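Local coordinates for protein neuraminidase (Influenza A virus, PDB 4GEZ) that forms a tetrameric, neuraminidase-like surface glycoprotein of a bat influenza A virus and may remove terminal sialic acid from glycoconjugates, at residues C58-I63 with S91-S96; G199-Y204 with G218-N223. All blocks are in the same frame, centred on the assembly; numbering follows the deposited sequence.

Contact 1 (C58-I63 with S91-S96)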
ATOM      1  N   CYS A  58       1.604 -15.470   7.994  1.00 26.20           N
ATOM      2  CA  CYS A  58       0.359 -15.635   8.732  1.00 26.19           C
ATOM      3  C   CYS A  58      -0.559 -14.433   8.523  1.00 26.20           C
ATOM      4  O   CYS A  58      -0.098 -13.344   8.182  1.00 24.90           O
ATOM      5  CB  CYS A  58       0.649 -15.835  10.223  1.00 22.24           C
ATOM      6  SG  CYS A  58       1.680 -17.271  10.566  1.00 44.17           S
ATOM      7  N   PHE A  59      -1.856 -14.630   8.737  1.00 27.78           N
ATOM      8  CA  PHE A  59      -2.839 -13.577   8.494  1.00 14.02           C
ATOM      9  C   PHE A  59      -3.852 -13.457   9.625  1.00 18.93           C
ATOM     10  O   PHE A  59      -4.171 -14.441  10.295  1.00 28.88           O
ATOM     11  CB  PHE A  59      -3.589 -13.825   7.176  1.00 11.33           C
ATOM     12  CG  PHE A  59      -2.747 -13.655   5.941  1.00 22.59           C
ATOM     13  CD1 PHE A  59      -1.895 -14.662   5.505  1.00 28.60           C
ATOM     14  CD2 PHE A  59      -2.839 -12.482   5.196  1.00 21.06           C
ATOM     15  CE1 PHE A  59      -1.129 -14.492   4.350  1.00 34.41           C
ATOM     16  CE2 PHE A  59      -2.086 -12.305   4.046  1.00 13.68           C
ATOM     17  CZ  PHE A  59      -1.228 -13.311   3.622  1.00 23.57           C
ATOM     18  N   LYS A  60      -4.357 -12.246   9.835  1.00 18.67           N
ATOM     19  CA  LYS A  60      -5.467 -12.045  10.757  1.00 20.41           C
ATOM     20  C   LYS A  60      -6.771 -12.118   9.982  1.00 20.90           C
ATOM     21  O   LYS A  60      -6.935 -11.448   8.962  1.00 20.79           O
ATOM     22  CB  LYS A  60      -5.365 -10.682  11.457  1.00 22.48           C
ATOM     23  CG  LYS A  60      -4.125 -10.488  12.316  1.00 32.62           C
ATOM     24  CD  LYS A  60      -4.086  -9.083  12.903  1.00 36.53           C
ATOM     25  CE  LYS A  60      -3.677  -8.054  11.859  1.00 37.51           C
ATOM     26  NZ  LYS A  60      -3.420  -6.706  12.451  1.00 37.03           N
ATOM     27  N   PHE A  61      -7.686 -12.948  10.465  1.00 13.22           N
ATOM     28  CA  PHE A  61      -9.039 -13.014   9.938  1.00  9.38           C
ATOM     29  C   PHE A  61      -9.938 -12.472  11.032  1.00 16.00           C
ATOM     30  O   PHE A  61      -9.773 -12.832  12.198  1.00 21.78           O
ATOM     31  CB  PHE A  61      -9.418 -14.464   9.631  1.00 11.03           C
ATOM     32  CG  PHE A  61      -8.682 -15.051   8.460  1.00  5.77           C
ATOM     33  CD1 PHE A  61      -7.409 -15.593   8.615  1.00  5.71           C
ATOM     34  CD2 PHE A  61      -9.278 -15.084   7.208  1.00  5.75           C
ATOM     35  CE1 PHE A  61      -6.736 -16.136   7.534  1.00  5.64           C
ATOM     36  CE2 PHE A  61      -8.618 -15.628   6.122  1.00  7.95           C
ATOM     37  CZ  PHE A  61      -7.341 -16.155   6.286  1.00  8.22           C
ATOM     38  N   PHE A  62     -10.879 -11.604  10.673  1.00 14.65           N
ATOM     39  CA  PHE A  62     -11.729 -10.970  11.675  1.00 11.82           C
ATOM     40  C   PHE A  62     -13.075 -10.539  11.110  1.00 13.88           C
ATOM     41  O   PHE A  62     -13.231 -10.403   9.891  1.00 20.32           O
ATOM     42  CB  PHE A  62     -11.017  -9.770  12.320  1.00 10.66           C
ATOM     43  CG  PHE A  62     -10.505  -8.745  11.334  1.00 11.97           C
ATOM     44  CD1 PHE A  62      -9.217  -8.839  10.825  1.00 13.96           C
ATOM     45  CD2 PHE A  62     -11.302  -7.670  10.947  1.00 16.64           C
ATOM     46  CE1 PHE A  62      -8.730  -7.890   9.933  1.00 14.45           C
ATOM     47  CE2 PHE A  62     -10.825  -6.714  10.057  1.00 20.48           C
ATOM     48  CZ  PHE A  62      -9.537  -6.825   9.547  1.00 14.48           C
ATOM     49  N   ILE A  63     -14.034 -10.314  12.004  1.00 14.45           N
ATOM     50  CA  ILE A  63     -15.352  -9.813  11.631  1.00 21.00           C
ATOM     51  C   ILE A  63     -15.386  -8.307  11.836  1.00 25.42           C
ATOM     52  O   ILE A  63     -15.313  -7.824  12.967  1.00 27.77           O
ATOM     53  CB  ILE A  63     -16.461 -10.484  12.468  1.00 16.82           C
ATOM     54  CG1 ILE A  63     -16.454 -11.997  12.235  1.00 15.16           C
ATOM     55  CG2 ILE A  63     -17.825  -9.902  12.119  1.00 10.76           C
ATOM     56  CD1 ILE A  63     -16.763 -12.406  10.792  1.00 10.59           C
ATOM     57  N   SER A  91       0.618  -6.184  10.097  1.00 18.52           N
ATOM     58  CA  SER A  91       0.026  -4.942   9.598  1.00 28.14           C
ATOM     59  C   SER A  91      -1.210  -4.561  10.403  1.00 25.00           C
ATOM     60  O   SER A  91      -1.964  -5.424  10.855  1.00 22.51           O
ATOM     61  CB  SER A  91      -0.343  -5.078   8.114  1.00 28.47           C
ATOM     62  OG  SER A  91       0.805  -5.303   7.317  1.00 26.22           O
ATOM     63  N   ALA A  92      -1.421  -3.260  10.569  1.00 18.11           N
ATOM     64  CA  ALA A  92      -2.636  -2.773  11.201  1.00 18.26           C
ATOM     65  C   ALA A  92      -3.798  -2.957  10.239  1.00 16.06           C
ATOM     66  O   ALA A  92      -3.634  -2.822   9.030  1.00 12.09           O
ATOM     67  CB  ALA A  92      -2.485  -1.303  11.573  1.00 20.11           C
ATOM     68  N   SER A  93      -4.980  -3.237  10.773  1.00 21.28           N
ATOM     69  CA  SER A  93      -6.145  -3.411   9.919  1.00 16.13           C
ATOM     70  C   SER A  93      -6.702  -2.048   9.525  1.00 15.89           C
ATOM     71  O   SER A  93      -7.343  -1.383  10.334  1.00 22.44           O
ATOM     72  CB  SER A  93      -7.209  -4.266  10.606  1.00 15.54           C
ATOM     73  OG  SER A  93      -6.739  -5.581  10.837  1.00 27.63           O
ATOM     74  N   THR A  94      -6.441  -1.636   8.284  1.00 14.40           N
ATOM     75  CA  THR A  94      -6.956  -0.367   7.771  1.00 21.35           C
ATOM     76  C   THR A  94      -7.710  -0.607   6.468  1.00 26.77           C
ATOM     77  O   THR A  94      -7.625  -1.693   5.895  1.00 13.00           O
ATOM     78  CB  THR A  94      -5.818   0.642   7.479  1.00 23.63           C
ATOM     79  OG1 THR A  94      -5.172   0.311   6.245  1.00 33.93           O
ATOM     80  CG2 THR A  94      -4.802   0.657   8.610  1.00 21.23           C
ATOM     81  N   LEU A  95      -8.412   0.417   5.987  1.00 34.90           N
ATOM     82  CA  LEU A  95      -9.143   0.335   4.726  1.00 30.64           C
ATOM     83  C   LEU A  95      -8.191   0.134   3.543  1.00 26.46           C
ATOM     84  O   LEU A  95      -8.580  -0.392   2.493  1.00 19.40           O
ATOM     85  CB  LEU A  95     -10.008   1.591   4.533  1.00 31.09           C
ATOM     86  CG  LEU A  95     -11.314   1.643   5.335  1.00 23.78           C
ATOM     87  CD1 LEU A  95     -12.085   2.921   5.096  1.00 22.27           C
ATOM     88  CD2 LEU A  95     -12.178   0.462   4.959  1.00 34.00           C
ATOM     89  N   SER A  96      -6.935   0.529   3.741  1.00 22.48           N
ATOM     90  CA  SER A  96      -5.919   0.429   2.700  1.00 30.82           C
ATOM     91  C   SER A  96      -5.070  -0.840   2.813  1.00 32.02           C
ATOM     92  O   SER A  96      -4.389  -1.222   1.859  1.00 42.02           O
ATOM     93  CB  SER A  96      -5.023   1.668   2.715  1.00 22.74           C
ATOM     94  OG  SER A  96      -3.971   1.505   3.642  1.00 31.96           O
TER
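Lys60 reaches from its strand to the loop 91-96 and places NZ 2.5 Å from Ser91 O, the one hydrogen bond between the two segments. The ammonium arrives almost end-on to the carbonyl, with a C=O...N angle of 161°, and Lys60 CE follows at 3.3 Å from Ser91 O. A second touch lies two residues further along each segment: the far rim of the Phe62 ring meets the side chain of Ser93, with Phe62 CE1 3.2 Å from Ser93 OG and Phe62 CZ 3.6 Å from Ser93 CB. The hydroxyl approaches the ring obliquely. Ser93 OG also lies 3.9 Å from Lys60 NZ, between the lysine end and the phenylalanine ring, so two different side chains of the strand converge on one short piece of loop.

Behind these touches lie the torsions and the neighbouring strand. The lysine chain is extended at chi2 and then bends at chi3 (-76°), which turns its end toward the loop carbonyl. Phe62 CG sits between its own backbone N and carbonyl carbon (chi1 54°), and the ring leans toward Ser93. The serine hydroxyl has its polar partner in Thr87 OG1, on the adjacent strand 83-88. Thr97 OG1, just past the segment, bonds to both Ala92 O and Thr94 N.

Ala92, Leu95 and Ser96 of the loop pack against neighbouring subunits of the tetramer. In one four-stranded antiparallel sheet of the beta-propeller, strand 58-67 is a middle strand, paired with 44-53 on one side and 83-88 on the other, and the loop 91-96 leads from strand 83-88 to the edge strand 99-103.

Contact 2 (G199-Y204 with G218-N223); sequences GINFEY and GTNLWN. With CA (calcium ion), chain R; FUC (alpha-L-fucopyranose), chain M.
Asn220 OD1 accepts two backbone N-H groups, from Trp222 N at 2.7 Å and from Asn223 N, where strand 213-219 of this propeller sheet gives way to loop; the first bond closes an Asx turn, and with the second the pair makes an Asx motif. The Trp222 donor lies in the carbonyl plane, whereas that of Asn223 stands above it. Asn220 ND2 in turn donates to Asn223 OD1, so the whole amide is engaged in shaping the turn. The backbone Asn220 O binds the calcium ion at 2.3 Å; Asp224, Asp250, Gly268 and Gly270 supply the other protein ligands.

The segment 199-204 is held alongside by a short antiparallel bridge. Glu203 and Thr219 form a hydrogen-bonded pair, with Glu203 N to Thr219 O at 2.9 Å and Thr219 N to Glu203 O at 2.8 Å. Next to it, Asn201 extends its amide across to the loop: with CG anti to the backbone N (chi1 168°), Asn201 OD1 accepts from Leu221 N at 2.8 Å. The other end of that amide, ND2, donates to Glu203 OE2 and is also hydrogen-bonded to Ser177 OG, which fixes its rotation.

Apolar groups fill in around the bridge. Gly218 CA lies over one face of the Phe202 ring, a CH-pi contact 3.8 Å from the ring centroid. Leu221 crosses Tyr204 at about a right angle, its methyls against the ring and hydroxyl. Ile200 CG1 lies 3.7 Å from C6 of a glycan fucose. At the far end Asn223 ND2 donates to Gly199 O at 3.0 Å in a nearly straight bond, 178° at the hydrogen.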
ATOM      1  N   GLY A 199     -25.325 -34.032  26.790  1.00 25.84           N
ATOM      2  CA  GLY A 199     -24.898 -33.771  28.150  1.00 31.67           C
ATOM      3  C   GLY A 199     -23.991 -32.558  28.242  1.00 37.09           C
ATOM      4  O   GLY A 199     -23.873 -31.955  29.310  1.00 43.93           O
ATOM      5  N   ILE A 200     -23.360 -32.191  27.126  1.00 35.74           N
ATOM      6  CA  ILE A 200     -22.449 -31.043  27.100  1.00 38.87           C
ATOM      7  C   ILE A 200     -22.746 -30.065  25.958  1.00 35.31           C
ATOM      8  O   ILE A 200     -23.652 -30.282  25.153  1.00 33.07           O
ATOM      9  CB  ILE A 200     -20.966 -31.478  26.973  1.00 34.50           C
ATOM     10  CG1 ILE A 200     -20.653 -31.990  25.560  1.00 34.29           C
ATOM     11  CG2 ILE A 200     -20.611 -32.505  28.040  1.00 25.28           C
ATOM     12  CD1 ILE A 200     -19.158 -32.119  25.264  1.00 30.17           C
ATOM     13  N   ASN A 201     -21.942 -29.007  25.887  1.00 38.10           N
ATOM     14  CA  ASN A 201     -22.000 -28.017  24.815  1.00 31.57           C
ATOM     15  C   ASN A 201     -20.578 -27.785  24.312  1.00 34.71           C
ATOM     16  O   ASN A 201     -19.649 -27.706  25.113  1.00 32.30           O
ATOM     17  CB  ASN A 201     -22.624 -26.707  25.321  1.00 27.48           C
ATOM     18  CG  ASN A 201     -22.441 -25.552  24.349  1.00 30.64           C
ATOM     19  OD1 ASN A 201     -21.718 -24.595  24.631  1.00 24.26           O
ATOM     20  ND2 ASN A 201     -23.085 -25.644  23.192  1.00 27.43           N
ATOM     21  N   PHE A 202     -20.404 -27.693  22.995  1.00 38.55           N
ATOM     22  CA  PHE A 202     -19.063 -27.640  22.408  1.00 32.02           C
ATOM     23  C   PHE A 202     -18.905 -26.491  21.419  1.00 37.21           C
ATOM     24  O   PHE A 202     -18.896 -26.702  20.204  1.00 42.83           O
ATOM     25  CB  PHE A 202     -18.724 -28.966  21.719  1.00 25.02           C
ATOM     26  CG  PHE A 202     -17.248 -29.195  21.538  1.00 23.36           C
ATOM     27  CD1 PHE A 202     -16.576 -28.656  20.446  1.00 24.43           C
ATOM     28  CD2 PHE A 202     -16.534 -29.954  22.455  1.00 25.02           C
ATOM     29  CE1 PHE A 202     -15.219 -28.870  20.271  1.00 24.25           C
ATOM     30  CE2 PHE A 202     -15.174 -30.172  22.291  1.00 23.98           C
ATOM     31  CZ  PHE A 202     -14.515 -29.629  21.196  1.00 22.16           C
ATOM     32  N   GLU A 203     -18.804 -25.270  21.935  1.00 28.42           N
ATOM     33  CA  GLU A 203     -18.655 -24.103  21.074  1.00 23.56           C
ATOM     34  C   GLU A 203     -17.204 -23.634  20.948  1.00 21.62           C
ATOM     35  O   GLU A 203     -16.321 -24.117  21.656  1.00 18.60           O
ATOM     36  CB  GLU A 203     -19.530 -22.962  21.590  1.00 21.44           C
ATOM     37  CG  GLU A 203     -20.991 -23.358  21.760  1.00 22.60           C
ATOM     38  CD  GLU A 203     -21.722 -23.495  20.438  1.00 34.82           C
ATOM     39  OE1 GLU A 203     -21.243 -22.943  19.423  1.00 39.48           O
ATOM     40  OE2 GLU A 203     -22.770 -24.175  20.415  1.00 34.40           O
ATOM     41  N   TYR A 204     -16.980 -22.703  20.021  1.00 21.37           N
ATOM     42  CA  TYR A 204     -15.702 -22.007  19.861  1.00 16.76           C
ATOM     43  C   TYR A 204     -14.492 -22.942  19.737  1.00 22.44           C
ATOM     44  O   TYR A 204     -13.434 -22.673  20.313  1.00 26.96           O
ATOM     45  CB  TYR A 204     -15.481 -21.024  21.018  1.00 17.59           C
ATOM     46  CG  TYR A 204     -16.645 -20.093  21.302  1.00 20.22           C
ATOM     47  CD1 TYR A 204     -17.429 -19.586  20.274  1.00 17.35           C
ATOM     48  CD2 TYR A 204     -16.961 -19.731  22.609  1.00 27.15           C
ATOM     49  CE1 TYR A 204     -18.492 -18.740  20.536  1.00 19.08           C
ATOM     50  CE2 TYR A 204     -18.020 -18.886  22.882  1.00 29.29           C
ATOM     51  CZ  TYR A 204     -18.782 -18.394  21.839  1.00 29.50           C
ATOM     52  OH  TYR A 204     -19.839 -17.553  22.100  1.00 39.91           O
ATOM     53  N   GLY A 218     -12.718 -27.191  23.253  1.00 26.28           N
ATOM     54  CA  GLY A 218     -14.006 -26.538  23.101  1.00 16.59           C
ATOM     55  C   GLY A 218     -14.326 -25.618  24.265  1.00 21.02           C
ATOM     56  O   GLY A 218     -13.539 -25.472  25.206  1.00 17.01           O
ATOM     57  N   THR A 219     -15.491 -24.990  24.193  1.00 16.02           N
ATOM     58  CA  THR A 219     -15.965 -24.124  25.257  1.00 14.23           C
ATOM     59  C   THR A 219     -17.394 -24.526  25.557  1.00 22.08           C
ATOM     60  O   THR A 219     -18.233 -24.570  24.656  1.00 19.58           O
ATOM     61  CB  THR A 219     -15.949 -22.640  24.828  1.00 24.08           C
ATOM     62  OG1 THR A 219     -14.616 -22.245  24.472  1.00 24.88           O
ATOM     63  CG2 THR A 219     -16.445 -21.749  25.964  1.00 27.32           C
ATOM     64  N   ASN A 220     -17.677 -24.816  26.821  1.00 27.18           N
ATOM     65  CA  ASN A 220     -19.026 -25.189  27.222  1.00 35.09           C
ATOM     66  C   ASN A 220     -19.758 -23.983  27.786  1.00 35.51           C
ATOM     67  O   ASN A 220     -19.416 -23.481  28.854  1.00 44.39           O
ATOM     68  CB  ASN A 220     -18.985 -26.331  28.243  1.00 35.60           C
ATOM     69  CG  ASN A 220     -20.354 -26.948  28.499  1.00 37.28           C
ATOM     70  OD1 ASN A 220     -21.379 -26.270  28.454  1.00 37.99           O
ATOM     71  ND2 ASN A 220     -20.370 -28.247  28.770  1.00 34.77           N
ATOM     72  N   LEU A 221     -20.764 -23.521  27.052  1.00 23.09           N
ATOM     73  CA  LEU A 221     -21.524 -22.346  27.447  1.00 31.63           C
ATOM     74  C   LEU A 221     -22.720 -22.729  28.306  1.00 36.64           C
ATOM     75  O   LEU A 221     -23.482 -21.863  28.736  1.00 37.15           O
ATOM     76  CB  LEU A 221     -22.005 -21.588  26.208  1.00 28.45           C
ATOM     77  CG  LEU A 221     -20.896 -21.075  25.282  1.00 23.17           C
ATOM     78  CD1 LEU A 221     -21.455 -20.411  24.039  1.00 18.29           C
ATOM     79  CD2 LEU A 221     -19.994 -20.132  26.040  1.00 10.66           C
ATOM     80  N   TRP A 222     -22.865 -24.024  28.578  1.00 32.36           N
ATOM     81  CA  TRP A 222     -24.093 -24.536  29.173  1.00 28.71           C
ATOM     82  C   TRP A 222     -23.944 -24.875  30.658  1.00 26.02           C
ATOM     83  O   TRP A 222     -24.544 -24.221  31.512  1.00 30.49           O
ATOM     84  CB  TRP A 222     -24.558 -25.780  28.400  1.00 38.48           C
ATOM     85  CG  TRP A 222     -25.785 -26.434  28.973  1.00 45.98           C
ATOM     86  CD1 TRP A 222     -26.740 -25.842  29.752  1.00 52.32           C
ATOM     87  CD2 TRP A 222     -26.186 -27.804  28.822  1.00 45.14           C
ATOM     88  NE1 TRP A 222     -27.705 -26.756  30.093  1.00 52.07           N
ATOM     89  CE2 TRP A 222     -27.390 -27.967  29.535  1.00 46.98           C
ATOM     90  CE3 TRP A 222     -25.645 -28.906  28.153  1.00 48.38           C
ATOM     91  CZ2 TRP A 222     -28.065 -29.191  29.598  1.00 42.44           C
ATOM     92  CZ3 TRP A 222     -26.319 -30.122  28.217  1.00 49.67           C
ATOM     93  CH2 TRP A 222     -27.514 -30.253  28.934  1.00 40.77           C
ATOM     94  N   ASN A 223     -23.135 -25.886  30.961  1.00 27.60           N
ATOM     95  CA  ASN A 223     -23.117 -26.476  32.301  1.00 30.97           C
ATOM     96  C   ASN A 223     -21.729 -26.914  32.778  1.00 34.31           C
ATOM     97  O   ASN A 223     -21.615 -27.811  33.613  1.00 30.83           O
ATOM     98  CB  ASN A 223     -24.083 -27.668  32.340  1.00 27.08           C
ATOM     99  CG  ASN A 223     -23.764 -28.710  31.278  1.00 32.23           C
ATOM    100  OD1 ASN A 223     -22.967 -28.458  30.374  1.00 40.71           O
ATOM    101  ND2 ASN A 223     -24.402 -29.871  31.368  1.00 31.13           N
TER
HETATM  102 CA    CA R 501     -18.645 -22.543  30.768  1.00 34.01          CA
HETATM  103  C1  FUC M   2     -20.354 -38.907  27.775  1.00 48.18           C
HETATM  104  C2  FUC M   2     -18.916 -39.404  27.502  1.00 51.61           C
HETATM  105  C3  FUC M   2     -18.518 -39.105  26.053  1.00 53.35           C
HETATM  106  C4  FUC M   2     -18.651 -37.597  25.799  1.00 42.55           C
HETATM  107  C5  FUC M   2     -20.111 -37.188  26.044  1.00 36.77           C
HETATM  108  C6  FUC M   2     -20.373 -35.689  25.872  1.00 26.56           C
HETATM  109  O2  FUC M   2     -18.752 -40.788  27.795  1.00 52.18           O
HETATM  110  O3  FUC M   2     -17.160 -39.479  25.815  1.00 63.86           O
HETATM  111  O4  FUC M   2     -17.792 -36.890  26.685  1.00 42.12           O
HETATM  112  O5  FUC M   2     -20.533 -37.547  27.395  1.00 46.05           O

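Overall arrangement
Contact 1 closes before contact 2 opens along the chain, and the two lie on opposite sides of the chain's centre, with centres 29 Å apart and nearest atoms about 11 Å apart. Both are part of the neuraminidase beta-propeller, but they belong to different four-stranded antiparallel sheets of it. Contact 1 joins strand 58-67, a middle strand of its sheet, to the loop between strands 83-88 and 99-103, whereas contact 2 sets the approach to edge strand 205-210 against the exit from strand 213-219. Their surroundings differ accordingly: the loop of contact 1 meets other subunits of the tetramer, while contact 2 is touched by no other protein chain and contributes to a calcium site.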